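Local coordinates for stage II sporulation protein Q (Bacillus subtilis, PDB 3TUF) that forms, together with SpoIIIAH, an intercellular channel between forespore and mother cell and takes part in forespore engulfment during sporulation, at residues Val51-Phe57 with Ser81-Ala87. Sequence-based numbering, arbitrary orientation.
Sequences VSVVKKF and SKGIDLA
Strand 51-55 pairs antiparallel with residues 84-87 of strand 84-88, their axes 4.4 Å apart at closest approach and 137° between their directions. S52 and A87 form a hydrogen-bonded pair: S52 N to A87 O is 2.8 Å and A87 N to S52 O is 3.0 Å. V53 and L86 follow as a non-hydrogen-bonded pair, CA to CA 4.4 Å. The register then slips by one residue at a classic beta bulge. V54 and K55 both face D85, and V54 takes a near-helical backbone (phi/psi -103/-6°). V54 N gives a 2.6 Å hydrogen bond to D85 O, K55 N a weak one of 3.4 Å to the same D85 O. D85 N donates a 2.7 Å hydrogen bond back to K55 O.

Apolar contacts join V53 CG2 to L86 CD2 (3.7 Å) on one face and V54 CG2 to A87 CB (4.2 Å) on the other. Beyond the strands, the F57 ring (chi1 t) lays one face over S81 O.

The K55 amine makes a salt bridge to D160 and a hydrogen bond to the L71 carbonyl; the D85 carboxylate (chi1 m) hydrogen-bonds H166 and S161. The K82 amine hydrogen-bonds the backbone carbonyl of K184 of the SpoIIIAH chain. Strand 84-88 continues the antiparallel sheet of the M23 peptidase-like domain, with strand 51-55 along one edge and strand 165-171 along the other.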
# COMPACT_ATOMS: atom_id res chain seq x y z
N VAL A 51 -9.13 47.70 6.53
CA VAL A 51 -9.40 46.30 6.20
C VAL A 51 -9.51 45.41 7.41
O VAL A 51 -8.99 45.75 8.49
CB VAL A 51 -8.41 45.67 5.18
CG1 VAL A 51 -8.57 46.39 3.81
CG2 VAL A 51 -6.96 45.70 5.70
N SER A 52 -10.19 44.28 7.21
CA SER A 52 -10.24 43.22 8.21
C SER A 52 -9.79 41.86 7.63
O SER A 52 -9.87 41.64 6.45
CB SER A 52 -11.66 43.12 8.75
OG SER A 52 -12.52 42.85 7.66
N VAL A 53 -9.30 40.97 8.48
CA VAL A 53 -9.02 39.58 8.10
C VAL A 53 -10.35 38.88 7.82
O VAL A 53 -11.18 38.78 8.69
CB VAL A 53 -8.33 38.87 9.27
CG1 VAL A 53 -8.11 37.41 8.94
CG2 VAL A 53 -6.98 39.55 9.60
N VAL A 54 -10.60 38.42 6.60
CA VAL A 54 -11.83 37.63 6.34
C VAL A 54 -11.60 36.12 6.22
O VAL A 54 -12.55 35.34 6.07
CB VAL A 54 -12.55 38.10 5.09
CG1 VAL A 54 -13.20 39.46 5.39
CG2 VAL A 54 -11.55 38.08 3.83
N LYS A 55 -10.34 35.71 6.24
CA LYS A 55 -10.01 34.34 6.44
C LYS A 55 -8.63 34.19 7.05
O LYS A 55 -7.66 34.92 6.71
CB LYS A 55 -10.12 33.54 5.15
CG LYS A 55 -9.93 32.01 5.37
CD LYS A 55 -9.53 31.28 4.03
CE LYS A 55 -10.66 31.36 2.97
NZ LYS A 55 -11.99 31.16 3.63
N LYS A 56 -8.59 33.23 7.98
CA LYS A 56 -7.42 32.92 8.84
C LYS A 56 -6.69 31.68 8.32
O LYS A 56 -7.27 30.90 7.52
CB LYS A 56 -7.87 32.68 10.30
CG LYS A 56 -8.38 33.89 11.02
CD LYS A 56 -8.95 33.43 12.40
CE LYS A 56 -9.69 34.59 13.09
NZ LYS A 56 -10.41 34.19 14.35
N PHE A 57 -5.45 31.52 8.80
CA PHE A 57 -4.59 30.43 8.47
C PHE A 57 -5.16 29.20 9.23
O PHE A 57 -5.50 29.29 10.37
CB PHE A 57 -3.21 30.83 8.96
CG PHE A 57 -2.20 29.74 8.86
CD1 PHE A 57 -2.19 28.70 9.78
CD2 PHE A 57 -1.25 29.75 7.86
CE1 PHE A 57 -1.21 27.64 9.69
CE2 PHE A 57 -0.27 28.71 7.74
CZ PHE A 57 -0.24 27.66 8.64
N SER A 81 -6.37 26.76 4.50
CA SER A 81 -5.87 28.12 4.19
C SER A 81 -4.39 28.29 4.64
O SER A 81 -4.11 28.04 5.77
CB SER A 81 -6.74 29.14 4.83
OG SER A 81 -6.05 30.37 4.85
N LYS A 82 -3.44 28.70 3.78
CA LYS A 82 -2.01 28.76 4.22
C LYS A 82 -1.53 30.19 4.53
O LYS A 82 -0.24 30.54 4.62
CB LYS A 82 -1.12 28.10 3.16
CG LYS A 82 -1.26 26.54 3.13
CD LYS A 82 -1.19 25.92 4.59
CE LYS A 82 -0.80 24.44 4.63
NZ LYS A 82 -0.20 24.13 5.95
N GLY A 83 -2.58 31.01 4.73
CA GLY A 83 -2.41 32.43 5.05
C GLY A 83 -3.68 33.15 5.48
O GLY A 83 -4.73 32.51 5.77
N ILE A 84 -3.60 34.48 5.53
CA ILE A 84 -4.79 35.25 5.82
C ILE A 84 -5.27 35.95 4.56
O ILE A 84 -4.47 36.22 3.63
CB ILE A 84 -4.53 36.26 6.90
CG1 ILE A 84 -3.47 37.26 6.41
CG2 ILE A 84 -4.07 35.53 8.18
CD1 ILE A 84 -2.88 38.22 7.44
N ASP A 85 -6.59 36.19 4.53
CA ASP A 85 -7.22 37.00 3.51
C ASP A 85 -7.71 38.29 4.14
O ASP A 85 -8.44 38.27 5.13
CB ASP A 85 -8.42 36.28 2.91
CG ASP A 85 -8.00 35.07 2.02
OD1 ASP A 85 -6.75 34.89 1.73
OD2 ASP A 85 -8.93 34.31 1.61
N LEU A 86 -7.33 39.40 3.54
CA LEU A 86 -7.72 40.73 4.02
C LEU A 86 -8.69 41.32 3.03
O LEU A 86 -8.42 41.23 1.81
CB LEU A 86 -6.48 41.63 4.09
CG LEU A 86 -5.61 41.18 5.25
CD1 LEU A 86 -4.15 41.69 5.10
CD2 LEU A 86 -6.27 41.61 6.63
N ALA A 87 -9.79 41.90 3.51
CA ALA A 87 -10.71 42.66 2.59
C ALA A 87 -11.20 43.92 3.32
O ALA A 87 -11.18 43.94 4.56
CB ALA A 87 -11.88 41.83 2.07